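Local coordinates for monosaccharide ABC transporter substrate-binding protein, CUT2 family (Acidothermus cellulolyticus, PDB 4RU1), which binds myo-inositol in the cleft between its two domains and probably hands it on to a sugar-importing ABC transporter, at residues I23-H28 and G79-I84; A43-A48 and E256-V261; V67-A72 and I91-Q96; V104-A109 and S117-Y122; M121-D126 and E278-G283. All blocks are in the same frame, centred on the assembly; numbering follows the deposited sequence.

Contact 1 (I23-H28 and G79-I84). With INS (1,2,3,4,5,6-hexahydroxy-cyclohexane), chain M.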
# COMPACT_ATOMS: atom_id res chain seq x y z
N ILE A 23 -2.63 21.63 0.35
CA ILE A 23 -2.63 20.35 1.10
C ILE A 23 -1.28 19.67 0.99
O ILE A 23 -0.75 19.52 -0.07
CB ILE A 23 -3.71 19.37 0.61
CG1 ILE A 23 -5.09 20.07 0.51
CG2 ILE A 23 -3.70 18.09 1.47
CD1 ILE A 23 -5.71 20.56 1.80
N ALA A 24 -0.70 19.31 2.17
CA ALA A 24 0.54 18.48 2.23
C ALA A 24 0.20 17.04 2.24
O ALA A 24 -0.56 16.61 3.17
CB ALA A 24 1.35 18.78 3.48
N MET A 25 0.71 16.30 1.27
CA MET A 25 0.61 14.79 1.29
C MET A 25 1.98 14.25 1.61
O MET A 25 2.98 14.54 0.88
CB MET A 25 0.13 14.23 -0.03
CG MET A 25 0.10 12.74 -0.15
SD MET A 25 -0.78 12.07 -1.67
CE MET A 25 -2.47 12.25 -1.05
N ILE A 26 2.08 13.52 2.74
CA ILE A 26 3.33 13.07 3.33
C ILE A 26 3.30 11.57 3.43
O ILE A 26 2.40 10.97 4.04
CB ILE A 26 3.45 13.70 4.69
CG1 ILE A 26 3.51 15.23 4.54
CG2 ILE A 26 4.74 13.26 5.34
CD1 ILE A 26 3.34 15.98 5.86
N THR A 27 4.27 10.93 2.79
CA THR A 27 4.29 9.49 2.76
C THR A 27 5.69 8.93 3.12
O THR A 27 6.65 9.61 3.44
CB THR A 27 3.88 8.99 1.39
OG1 THR A 27 5.05 8.99 0.57
CG2 THR A 27 2.77 9.79 0.78
N HIS A 28 5.72 7.60 3.18
CA HIS A 28 6.92 6.80 3.46
C HIS A 28 7.56 6.19 2.22
O HIS A 28 8.38 5.31 2.38
CB HIS A 28 6.54 5.71 4.45
CG HIS A 28 5.48 4.77 3.93
ND1 HIS A 28 4.13 5.03 4.11
CD2 HIS A 28 5.55 3.60 3.28
CE1 HIS A 28 3.42 4.05 3.60
NE2 HIS A 28 4.25 3.18 3.07
N GLY A 79 -4.43 21.45 5.19
CA GLY A 79 -4.66 20.09 5.62
C GLY A 79 -3.45 19.27 5.28
O GLY A 79 -2.67 19.61 4.42
N ILE A 80 -3.41 18.15 5.97
CA ILE A 80 -2.39 17.16 5.86
C ILE A 80 -3.02 15.80 5.58
O ILE A 80 -3.93 15.38 6.26
CB ILE A 80 -1.52 17.08 7.12
CG1 ILE A 80 -0.71 18.42 7.34
CG2 ILE A 80 -0.58 15.84 7.06
CD1 ILE A 80 -0.03 18.53 8.67
N ALA A 81 -2.48 15.13 4.57
CA ALA A 81 -2.75 13.74 4.29
C ALA A 81 -1.49 12.94 4.55
O ALA A 81 -0.41 13.25 3.92
CB ALA A 81 -3.21 13.67 2.86
N VAL A 82 -1.53 11.98 5.48
CA VAL A 82 -0.31 11.34 5.94
C VAL A 82 -0.44 9.83 6.04
O VAL A 82 -1.50 9.28 6.32
CB VAL A 82 0.05 11.89 7.33
CG1 VAL A 82 -0.96 11.53 8.40
CG2 VAL A 82 1.45 11.50 7.70
N THR A 83 0.66 9.12 5.78
CA THR A 83 0.75 7.65 5.97
C THR A 83 1.39 7.31 7.34
O THR A 83 2.23 8.09 7.83
CB THR A 83 1.54 6.97 4.85
OG1 THR A 83 2.92 7.37 4.98
CG2 THR A 83 1.03 7.41 3.53
N ILE A 84 1.00 6.22 7.98
CA ILE A 84 1.48 5.91 9.32
C ILE A 84 2.00 4.46 9.34
O ILE A 84 1.52 3.62 10.07
CB ILE A 84 0.41 6.09 10.41
CG1 ILE A 84 -0.45 7.32 10.16
CG2 ILE A 84 1.07 6.15 11.78
CD1 ILE A 84 -1.61 7.47 11.07
C1 INS M . 1.92 -1.22 -1.06
C2 INS M . 3.35 -1.50 -1.49
C3 INS M . 4.20 -0.25 -1.24
C4 INS M . 4.06 0.30 0.16
C5 INS M . 2.64 0.62 0.49
C6 INS M . 1.71 -0.55 0.30
O1 INS M . 1.07 -2.36 -1.20
O2 INS M . 3.83 -2.51 -0.59
O3 INS M . 5.56 -0.66 -1.47
O4 INS M . 4.88 1.49 0.33
O5 INS M . 2.47 1.03 1.87
O6 INS M . 0.32 -0.17 0.51

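Contact 2 (A43-A48 and E256-V261)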
# COMPACT_ATOMS: atom_id res chain seq x y z
N ALA A 43 -4.43 11.64 -6.27
CA ALA A 43 -4.37 12.87 -5.47
C ALA A 43 -4.40 14.11 -6.38
O ALA A 43 -5.08 15.09 -6.03
CB ALA A 43 -3.11 12.86 -4.60
N LEU A 44 -3.64 14.11 -7.48
CA LEU A 44 -3.63 15.26 -8.41
C LEU A 44 -4.93 15.37 -9.15
O LEU A 44 -5.34 16.50 -9.47
CB LEU A 44 -2.44 15.14 -9.41
CG LEU A 44 -1.06 15.35 -8.75
CD1 LEU A 44 0.09 14.97 -9.67
CD2 LEU A 44 -0.93 16.81 -8.30
N ALA A 45 -5.64 14.26 -9.33
CA ALA A 45 -6.95 14.35 -10.08
C ALA A 45 -7.98 15.06 -9.18
O ALA A 45 -8.80 15.90 -9.65
CB ALA A 45 -7.45 12.97 -10.46
N ALA A 46 -7.92 14.78 -7.86
CA ALA A 46 -8.74 15.49 -6.88
C ALA A 46 -8.36 16.95 -6.74
O ALA A 46 -9.24 17.85 -6.66
CB ALA A 46 -8.70 14.87 -5.50
N ALA A 47 -7.07 17.18 -6.74
CA ALA A 47 -6.51 18.49 -6.42
C ALA A 47 -6.89 19.44 -7.59
O ALA A 47 -7.26 20.62 -7.34
CB ALA A 47 -4.96 18.39 -6.13
N ALA A 48 -6.81 18.93 -8.83
CA ALA A 48 -7.21 19.67 -10.04
C ALA A 48 -8.67 20.18 -9.95
O ALA A 48 -8.99 21.23 -10.41
CB ALA A 48 -6.99 18.83 -11.26
N GLU A 256 -7.25 5.87 -2.80
CA GLU A 256 -6.59 6.34 -1.59
C GLU A 256 -6.06 7.78 -1.72
O GLU A 256 -6.36 8.62 -0.87
CB GLU A 256 -5.46 5.44 -1.19
CG GLU A 256 -5.92 4.01 -0.86
CD GLU A 256 -4.81 3.07 -0.49
OE1 GLU A 256 -3.63 3.45 -0.35
OE2 GLU A 256 -5.11 1.84 -0.36
N GLY A 257 -5.30 8.04 -2.76
CA GLY A 257 -4.75 9.40 -2.96
C GLY A 257 -5.80 10.41 -3.30
O GLY A 257 -5.79 11.52 -2.77
N TYR A 258 -6.76 10.03 -4.14
CA TYR A 258 -7.87 10.89 -4.45
C TYR A 258 -8.70 11.30 -3.26
O TYR A 258 -9.03 12.48 -3.04
CB TYR A 258 -8.77 10.24 -5.57
CG TYR A 258 -9.97 11.08 -5.95
CD1 TYR A 258 -11.15 11.01 -5.22
CD2 TYR A 258 -9.95 11.89 -7.10
CE1 TYR A 258 -12.27 11.76 -5.57
CE2 TYR A 258 -11.07 12.63 -7.47
CZ TYR A 258 -12.22 12.57 -6.71
OH TYR A 258 -13.34 13.28 -7.15
N GLU A 259 -9.09 10.31 -2.48
CA GLU A 259 -9.93 10.63 -1.35
C GLU A 259 -9.21 11.37 -0.22
O GLU A 259 -9.84 12.17 0.52
CB GLU A 259 -10.56 9.38 -0.76
CG GLU A 259 -11.57 8.65 -1.70
CD GLU A 259 -12.76 9.55 -2.17
OE1 GLU A 259 -13.10 10.44 -1.37
OE2 GLU A 259 -13.32 9.30 -3.24
N ALA A 260 -7.91 11.09 -0.06
CA ALA A 260 -7.14 11.82 0.93
C ALA A 260 -7.31 13.30 0.68
O ALA A 260 -7.55 14.07 1.59
CB ALA A 260 -5.66 11.46 0.87
N VAL A 261 -7.25 13.71 -0.57
CA VAL A 261 -7.37 15.11 -0.95
C VAL A 261 -8.84 15.56 -0.88
O VAL A 261 -9.15 16.60 -0.27
CB VAL A 261 -6.73 15.43 -2.29
CG1 VAL A 261 -7.06 16.85 -2.70
CG2 VAL A 261 -5.25 15.18 -2.20

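Contact 3 (V67-A72 and I91-Q96)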
# COMPACT_ATOMS: atom_id res chain seq x y z
N VAL A 67 9.52 14.69 10.63
CA VAL A 67 9.99 16.03 10.39
C VAL A 67 9.21 16.67 9.25
O VAL A 67 8.89 17.82 9.29
CB VAL A 67 11.50 15.99 10.12
CG1 VAL A 67 12.05 17.35 9.73
CG2 VAL A 67 12.24 15.54 11.37
N LEU A 68 8.92 15.91 8.19
CA LEU A 68 8.07 16.42 7.10
C LEU A 68 6.69 16.87 7.63
O LEU A 68 6.17 17.81 7.07
CB LEU A 68 7.93 15.37 5.97
CG LEU A 68 9.18 14.92 5.21
CD1 LEU A 68 8.76 13.84 4.30
CD2 LEU A 68 9.88 16.06 4.47
N ILE A 69 6.09 16.19 8.60
CA ILE A 69 4.79 16.61 9.19
C ILE A 69 4.97 17.96 9.84
O ILE A 69 4.15 18.85 9.60
CB ILE A 69 4.21 15.59 10.19
CG1 ILE A 69 3.93 14.28 9.47
CG2 ILE A 69 2.92 16.10 10.77
CD1 ILE A 69 3.75 13.07 10.36
N GLN A 70 6.01 18.09 10.67
CA GLN A 70 6.38 19.38 11.29
C GLN A 70 6.57 20.54 10.30
O GLN A 70 6.07 21.66 10.54
CB GLN A 70 7.56 19.17 12.24
CG GLN A 70 7.21 18.19 13.38
CD GLN A 70 8.35 17.79 14.33
OE1 GLN A 70 9.43 17.37 13.90
NE2 GLN A 70 8.08 17.84 15.63
N ASP A 71 7.24 20.27 9.18
CA ASP A 71 7.47 21.25 8.07
C ASP A 71 6.14 21.76 7.63
O ASP A 71 5.94 22.93 7.56
CB ASP A 71 8.21 20.74 6.84
CG ASP A 71 9.67 20.27 7.12
OD1 ASP A 71 10.27 20.64 8.18
OD2 ASP A 71 10.18 19.55 6.20
N ALA A 72 5.17 20.85 7.37
CA ALA A 72 3.84 21.28 6.89
C ALA A 72 3.02 22.02 8.00
O ALA A 72 2.37 23.03 7.66
CB ALA A 72 3.03 20.06 6.32
N ILE A 91 3.06 9.18 15.40
CA ILE A 91 1.91 9.65 16.19
C ILE A 91 2.11 10.98 16.93
O ILE A 91 1.28 11.86 16.82
CB ILE A 91 1.30 8.57 17.12
CG1 ILE A 91 0.79 7.36 16.30
CG2 ILE A 91 0.14 9.13 17.91
CD1 ILE A 91 -0.33 7.61 15.34
N PRO A 92 3.27 11.14 17.58
CA PRO A 92 3.47 12.43 18.30
C PRO A 92 3.41 13.65 17.34
O PRO A 92 2.75 14.64 17.67
CB PRO A 92 4.88 12.26 18.87
CG PRO A 92 5.17 10.79 18.91
CD PRO A 92 4.44 10.25 17.69
N ALA A 93 4.03 13.55 16.15
CA ALA A 93 3.99 14.66 15.21
C ALA A 93 2.58 14.84 14.66
O ALA A 93 2.13 15.95 14.42
CB ALA A 93 4.97 14.45 14.05
N ILE A 94 1.84 13.76 14.49
CA ILE A 94 0.48 13.91 14.02
C ILE A 94 -0.38 14.63 15.09
O ILE A 94 -1.09 15.59 14.76
CB ILE A 94 -0.16 12.57 13.53
CG1 ILE A 94 0.61 11.97 12.35
CG2 ILE A 94 -1.62 12.80 13.21
CD1 ILE A 94 0.34 10.53 12.02
N LYS A 95 -0.21 14.21 16.36
CA LYS A 95 -0.90 14.89 17.46
C LYS A 95 -0.56 16.35 17.52
O LYS A 95 -1.44 17.19 17.74
CB LYS A 95 -0.56 14.27 18.77
CG LYS A 95 -1.22 12.90 18.89
CD LYS A 95 -0.89 12.30 20.25
CE LYS A 95 -1.64 10.99 20.50
NZ LYS A 95 -1.06 10.14 21.59
N GLN A 96 0.69 16.68 17.27
CA GLN A 96 1.06 18.09 17.24
C GLN A 96 0.35 18.83 16.11
O GLN A 96 -0.08 19.96 16.30
CB GLN A 96 2.58 18.25 17.13
CG GLN A 96 3.31 17.94 18.43
CD GLN A 96 4.82 17.84 18.26
OE1 GLN A 96 5.39 18.35 17.29
NE2 GLN A 96 5.47 17.19 19.21

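Contact 4 (V104-A109 and S117-Y122). With INS (1,2,3,4,5,6-hexahydroxy-cyclohexane), chain M.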
# COMPACT_ATOMS: atom_id res chain seq x y z
N VAL A 104 -6.19 16.62 9.71
CA VAL A 104 -5.41 15.54 9.10
C VAL A 104 -6.29 14.35 8.74
O VAL A 104 -7.27 14.00 9.43
CB VAL A 104 -4.28 15.07 10.01
CG1 VAL A 104 -4.88 14.54 11.27
CG2 VAL A 104 -3.44 14.01 9.32
N VAL A 105 -5.94 13.80 7.60
CA VAL A 105 -6.49 12.54 7.09
C VAL A 105 -5.34 11.59 6.94
O VAL A 105 -4.27 12.00 6.49
CB VAL A 105 -7.30 12.73 5.82
CG1 VAL A 105 -7.72 11.39 5.17
CG2 VAL A 105 -8.57 13.53 6.16
N ALA A 106 -5.54 10.32 7.36
CA ALA A 106 -4.52 9.27 7.24
C ALA A 106 -4.89 8.35 6.09
O ALA A 106 -6.07 8.26 5.72
CB ALA A 106 -4.27 8.54 8.52
N PHE A 107 -3.92 7.74 5.46
CA PHE A 107 -4.23 6.88 4.37
C PHE A 107 -3.09 5.87 4.18
O PHE A 107 -1.97 6.05 4.70
CB PHE A 107 -4.55 7.66 3.06
CG PHE A 107 -3.34 8.28 2.41
CD1 PHE A 107 -2.77 9.43 2.90
CD2 PHE A 107 -2.85 7.73 1.24
CE1 PHE A 107 -1.63 10.00 2.30
CE2 PHE A 107 -1.70 8.27 0.66
CZ PHE A 107 -1.15 9.41 1.16
N ASN A 108 -3.42 4.76 3.53
CA ASN A 108 -2.52 3.73 3.06
C ASN A 108 -1.90 2.84 4.18
O ASN A 108 -1.96 1.61 4.07
CB ASN A 108 -1.39 4.25 2.22
CG ASN A 108 -0.53 3.13 1.71
OD1 ASN A 108 0.55 2.89 2.26
ND2 ASN A 108 -0.96 2.43 0.71
N ALA A 109 -1.32 3.46 5.22
CA ALA A 109 -0.77 2.72 6.33
C ALA A 109 -1.22 3.31 7.62
O ALA A 109 -1.20 4.51 7.76
CB ALA A 109 0.72 2.71 6.28
N SER A 117 -4.57 9.24 17.02
CA SER A 117 -3.76 10.38 16.66
C SER A 117 -4.55 11.69 16.56
O SER A 117 -3.96 12.79 16.61
CB SER A 117 -2.98 10.16 15.34
OG SER A 117 -3.82 10.36 14.20
N GLY A 118 -5.89 11.60 16.47
CA GLY A 118 -6.75 12.77 16.16
C GLY A 118 -7.01 13.02 14.68
O GLY A 118 -7.68 13.94 14.32
N ALA A 119 -6.35 12.25 13.83
CA ALA A 119 -6.73 12.21 12.43
C ALA A 119 -8.27 11.97 12.30
O ALA A 119 -8.86 11.20 13.06
CB ALA A 119 -5.95 11.19 11.67
N LEU A 120 -8.86 12.66 11.32
CA LEU A 120 -10.33 12.70 11.19
C LEU A 120 -10.86 11.47 10.49
O LEU A 120 -12.00 11.09 10.70
CB LEU A 120 -10.82 13.90 10.35
CG LEU A 120 -10.43 15.28 10.83
CD1 LEU A 120 -10.73 16.40 9.83
CD2 LEU A 120 -11.11 15.50 12.16
N MET A 121 -10.09 10.93 9.56
CA MET A 121 -10.58 9.90 8.64
C MET A 121 -9.40 9.00 8.21
O MET A 121 -8.22 9.38 8.39
CB MET A 121 -11.11 10.53 7.41
CG MET A 121 -12.37 11.38 7.46
SD MET A 121 -12.93 12.21 5.98
CE MET A 121 -12.41 13.94 6.29
N TYR A 122 -9.68 7.87 7.60
CA TYR A 122 -8.65 7.01 7.07
C TYR A 122 -9.13 6.36 5.82
O TYR A 122 -10.30 5.93 5.78
CB TYR A 122 -8.31 5.86 8.01
CG TYR A 122 -7.14 4.97 7.58
CD1 TYR A 122 -5.83 5.21 7.92
CD2 TYR A 122 -7.38 3.82 6.83
CE1 TYR A 122 -4.78 4.40 7.46
CE2 TYR A 122 -6.33 2.98 6.35
CZ TYR A 122 -5.03 3.29 6.72
OH TYR A 122 -3.98 2.48 6.37
C1 INS M . 1.92 -1.22 -1.06
C2 INS M . 3.35 -1.50 -1.49
C3 INS M . 4.20 -0.25 -1.24
C4 INS M . 4.06 0.30 0.16
C5 INS M . 2.64 0.62 0.49
C6 INS M . 1.71 -0.55 0.30
O1 INS M . 1.07 -2.36 -1.20
O2 INS M . 3.83 -2.51 -0.59
O3 INS M . 5.56 -0.66 -1.47
O4 INS M . 4.88 1.49 0.33
O5 INS M . 2.47 1.03 1.87
O6 INS M . 0.32 -0.17 0.51
O HOH W 1 -7.36 16.19 12.41
O HOH W 2 -4.16 0.16 5.30

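Contact 5 (M121-D126 and E278-G283)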
# COMPACT_ATOMS: atom_id res chain seq x y z
N MET A 121 -10.09 10.93 9.56
CA MET A 121 -10.58 9.90 8.64
C MET A 121 -9.40 9.00 8.21
O MET A 121 -8.22 9.38 8.39
CB MET A 121 -11.11 10.53 7.41
CG MET A 121 -12.37 11.38 7.46
SD MET A 121 -12.93 12.21 5.98
CE MET A 121 -12.41 13.94 6.29
N TYR A 122 -9.68 7.87 7.60
CA TYR A 122 -8.65 7.01 7.07
C TYR A 122 -9.13 6.36 5.82
O TYR A 122 -10.30 5.93 5.78
CB TYR A 122 -8.31 5.86 8.01
CG TYR A 122 -7.14 4.97 7.58
CD1 TYR A 122 -5.83 5.21 7.92
CD2 TYR A 122 -7.38 3.82 6.83
CE1 TYR A 122 -4.78 4.40 7.46
CE2 TYR A 122 -6.33 2.98 6.35
CZ TYR A 122 -5.03 3.29 6.72
OH TYR A 122 -3.98 2.48 6.37
N PHE A 123 -8.30 6.28 4.79
CA PHE A 123 -8.60 5.59 3.48
C PHE A 123 -7.55 4.54 3.18
O PHE A 123 -6.34 4.85 3.08
CB PHE A 123 -8.64 6.63 2.32
CG PHE A 123 -9.71 7.68 2.53
CD1 PHE A 123 -9.43 8.76 3.30
CD2 PHE A 123 -11.03 7.45 2.13
CE1 PHE A 123 -10.44 9.69 3.58
CE2 PHE A 123 -12.03 8.37 2.41
CZ PHE A 123 -11.71 9.49 3.14
N GLY A 124 -8.00 3.29 3.06
CA GLY A 124 -7.17 2.19 2.61
C GLY A 124 -7.82 0.90 2.82
O GLY A 124 -9.02 0.81 3.11
N GLN A 125 -7.02 -0.16 2.78
CA GLN A 125 -7.59 -1.48 3.01
C GLN A 125 -7.09 -2.04 4.32
O GLN A 125 -5.99 -1.69 4.83
CB GLN A 125 -7.35 -2.38 1.80
CG GLN A 125 -6.35 -3.49 1.87
CD GLN A 125 -5.92 -4.04 0.54
OE1 GLN A 125 -6.69 -4.01 -0.41
NE2 GLN A 125 -4.70 -4.52 0.47
N ASP A 126 -7.92 -2.90 4.91
CA ASP A 126 -7.61 -3.48 6.17
C ASP A 126 -6.68 -4.62 5.84
O ASP A 126 -7.07 -5.59 5.19
CB ASP A 126 -8.91 -3.99 6.85
CG ASP A 126 -8.63 -4.62 8.23
OD1 ASP A 126 -7.59 -5.29 8.43
OD2 ASP A 126 -9.48 -4.53 9.13
N GLU A 278 -14.75 5.38 11.49
CA GLU A 278 -14.04 4.19 11.07
C GLU A 278 -13.48 4.42 9.67
O GLU A 278 -13.88 5.35 8.96
CB GLU A 278 -14.88 2.90 11.19
CG GLU A 278 -15.35 2.69 12.65
CD GLU A 278 -15.88 1.31 13.02
OE1 GLU A 278 -15.92 0.43 12.13
OE2 GLU A 278 -16.24 1.14 14.22
N ALA A 279 -12.55 3.55 9.31
CA ALA A 279 -11.89 3.66 8.02
C ALA A 279 -12.89 3.51 6.89
O ALA A 279 -13.89 2.79 6.97
CB ALA A 279 -10.74 2.63 7.88
N VAL A 280 -12.63 4.22 5.81
CA VAL A 280 -13.24 4.02 4.49
C VAL A 280 -12.38 3.06 3.65
O VAL A 280 -11.22 3.32 3.37
CB VAL A 280 -13.36 5.32 3.74
CG1 VAL A 280 -13.93 5.12 2.34
CG2 VAL A 280 -14.23 6.25 4.58
N LYS A 281 -13.01 1.96 3.21
CA LYS A 281 -12.31 0.86 2.61
C LYS A 281 -12.14 1.08 1.13
O LYS A 281 -13.05 1.59 0.47
CB LYS A 281 -13.14 -0.39 2.75
CG LYS A 281 -13.39 -0.88 4.13
CD LYS A 281 -14.12 -2.23 4.04
CE LYS A 281 -14.67 -2.62 5.38
NZ LYS A 281 -15.84 -1.78 5.76
N THR A 282 -10.93 0.80 0.63
CA THR A 282 -10.62 0.90 -0.81
C THR A 282 -10.28 -0.47 -1.36
O THR A 282 -9.88 -0.61 -2.54
CB THR A 282 -9.46 1.93 -1.03
OG1 THR A 282 -8.33 1.39 -0.29
CG2 THR A 282 -9.80 3.27 -0.48
N GLY A 283 -10.35 -1.49 -0.48
CA GLY A 283 -10.03 -2.93 -0.87
C GLY A 283 -10.26 -3.72 0.38
O GLY A 283 -10.73 -3.15 1.37
O HOH W 3 -12.77 7.59 7.91
O HOH W 4 -10.55 -3.27 4.07

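Contact 1 (I23-H28 and G79-I84)
The myo-inositol pocket takes in the C-terminal ends of two neighbouring parallel strands, 21-27 and 79-82, where His28 meets Thr83. Thr83 OG1 lies at the edge of the imidazole, near its plane, and forms a nearly straight hydrogen bond of 2.8 Å with His28 ND1, in which either atom could be the donor. The same hydroxyl is bonded to Glu65 OE2 of helix 62-74, so Thr83 acts as a second-shell residue that helps to fix the rotation of the ring. From its other nitrogen, His28 NE2 donates to O5 of the inositol at 3.0 Å and shares a longer bond of 3.3 Å with O4. His28 CG sits between its own backbone N and carbonyl carbon (chi1 61°), a placing from which the ring, turned by chi2 of -89°, has ND1 beside Thr83 and NE2 beside the inositol. The ring also meets Trp36 edge to face.

Behind this site runs the parallel sheet of a periplasmic binding protein domain, in which the axes of strands 23-27 and 79-82 approach to 4.7 Å. Ala24 and Ile26 each turn both N and O to residues 79-84: Ala81 N donates to Ala24 O at 2.8 Å, Ile26 N to Ala81 O, and Thr83 N to Ile26 O, while Met25 between them bonds to strand 52-58. On the face covered by helix 62-74, the tip of one isoleucine meets a branch of the other, Ile26 CD1 lying 4.1 Å from Ile80 CG2. On the other face the bent thioether of Met25 carries CE to 4.2 Å from Ala81 CB. Thr27 CB packs on Thr83 CG2, and Thr27 OG1 is directed to Tyr56 OH instead.

Contact 2 (A43-A48 and E256-V261)
An alanine-lined helix pair, 35-49 against 253-270, lies on one face of the first domain's parallel sheet, with Ala43 and Ala46 set against Gly257, Tyr258 and Val261. The two segments run in roughly the same direction, 33° apart, and their axes approach to 7.2 Å, close for two helices. At the tightest point the backbones themselves meet: Ala43 CA makes a CA-H...O contact of 3.3 Å with Gly257 O, and a side chain on the glycine would press on Ala43 N.

Ala46 meets two partners at once. Its CB stands over one face of the Tyr258 ring, 4.0 Å from the centroid and offset toward the rim, as a CH-pi contact, and it also lies 3.8 Å from Val261 CG1. Tyr258 CG is anti to the backbone N (chi1 179°), and the ring comes to lie with CD2 and CE2 against Ala46; the hydroxyl is hydrogen-bonded to Lys49 NZ, just past the segment. Val261 spreads its two methyls over the neighbouring helix, CG1 against Ala46 and Ala47, CG2 at 4.0 Å from Ala43 CB. Beneath the pair, Ala43 touches Met25 and Leu54, and Val261 also rests on Leu54.

Between the segments the contact is built from methyls, a ring face and one CA-H...O contact, so its closeness depends on shape, on methyl side chains at Ala43, Ala46 and Ala47 and a glycine in the other helix.

Contact 3 (V67-A72 and I91-Q96)
Ile69 and Ala93 form the tight side of a nearly parallel helix pair, 62-74 beside 87-99, while Gln70 and Gln96 form its outer, more exposed side. Over these segments the axes are 9.1 Å apart and only 9° from parallel, so these turns run side by side.

On the inner side Ile69 does most of the touching. Its CB meets Ala93 CB at 4.1 Å, its CG2 lies 3.7 Å from Ala93 O, and its CD1 reaches 3.9 Å from Ile94 CG1. CG1 stands beside the isoleucine's own backbone N, and the extended chi2 (163°) carries CD1 on to the side chain of Ile94, while CG2, beside the carbonyl carbon, rests on the neighbouring backbone. Ala93, with only a methyl, lets the isoleucine lie close to its backbone carbonyl, consistent with the short CG2 distance.

Toward solvent the contact changes character. Gln70, extended beyond CG, carries its amide across the groove, and NE2 donates to Gln96 OE1 over 3.2 Å. Gln96 OE1 lies near the plane of the Gln70 amide, but the two amide planes are turned 32° from each other, and the acceptor is approached from one side of its C=O direction. A single side-chain hydrogen bond thus spans the rim.

Both helices lie on the same face of the parallel sheet: Ile69 rests on Ile26 and Val82, Ala72 reaches Ala24 and Ile80, and Ile94 covers Val82 before meeting Ser117 of the short helix 114-117.

Contact 4 (V104-A109 and S117-Y122)
Tyr122, Val104 and Ala106 bury the most surface where strand 104-107 meets the start of strand 121-124. The tyrosine ring, its CG anti to the backbone N (chi1 -175°), runs beside the neighbouring strand toward the loop that follows it. Tyr122 CD1 packs 3.7 Å from Ala106 CB, Phe107 CA stands over one face near the rim, and CE1 comes to 3.6 Å from Ala109 O. The hydroxyl ends beside the Asn108-Ala109 peptide and is hydrogen-bonded to a water at 2.6 Å; the ring is also stacked with Trp114. An alanine in place of Tyr122 would probably open a gap beside Ala106 and Phe107 and leave Trp114 without its stacking partner and the water without the hydroxyl.

The backbone of Val104 carries its polar contacts, while its side chain packs on Ala119. Val104 O accepts an almost perfectly straight bond from Leu120 N at 2.8 Å, and a water joins Val104 N to Gly118 O. Gly118, with positive phi, ends helix 114-117 in a Schellman motif, and Ser117 OG accepts from Ala119 N in an ST turn. Ala106 N bonds to Met121 O at 3.0 Å, which sets the parallel register.

Just past the strand, Asn108 OD1 accepts from O5 of the inositol at 2.7 Å, while ND2 donates to O6 at 2.9 Å and to Glu256 OE1. The whole is a beta-alpha-beta unit with a very short helix, its ligand-binding loop at the C-terminal end of a parallel strand.

Contact 5 (M121-D126 and E278-G283)
Tyr122, Phe123 and Gly124 receive strand 280-281 as the outermost parallel strand of the first domain's sheet, added by a chain that has already passed through the second domain. From here it leaves again for strand 285-287, while strand 121-124 leads into helix 127-140, so the contact lies by two of the interdomain crossovers characteristic of periplasmic binding proteins.

Backbone bonds set the register. Val280 N donates to Tyr122 O at 2.9 Å, and Gly124 N returns a bond to Val280 O at 3.2 Å. The third is bent: Thr282 N approaches Gly124 O from above the carbonyl plane, 66° out of it. Waters extend the pairing at both ends, one between Tyr122 N and Glu278 O, the other between Asp126 N and Gly283 O. Asp126 itself is an N-cap.

Apolar contacts lie on both faces. Phe123 and Val280 point the same way, side by side, with Phe123 CD2 3.5 Å from Val280 CB and both valine methyls close to the ring. Phe123 also touches Val105, Glu259 and Ser263, and an alanine here would probably leave a gap between the edge strand and helix 253-270, with Val280 lacking the ring beside it. On the other face Tyr122 CD2 meets Ala279 CB at 3.7 Å.

Thr282 turns OG1 to Gln251 O, the backbone of a pocket residue, and Gln125 NE2 is hydrogen-bonded to Glu127 OE1. Gly283 has no side chain, and a CB there would run into Gln125 OE1, which lies 3.5 Å from Gly283 CA.

Contacts 1, 4 and 5 follow one another across a single parallel sheet, in the strand order 21-27, 79-82, 104-107, 121-124, 280-281; the centres of contacts 1 and 4, and of 4 and 5, are about 9 Å apart. Contact 3 covers one face, about 10 Å from contact 1, and contact 2 the other, about 12 Å from it. Along the chain, contact 1 crosses contacts 2 and 3 and closes before contact 4 opens; contacts 3 and 4 nest inside the loop of contact 2, and contact 5 begins where contact 4 ends. Contacts 2 and 5 bring late segments back to the first domain, while contacts 1 and 4 supply His28 and Asn108, part of the inositol site.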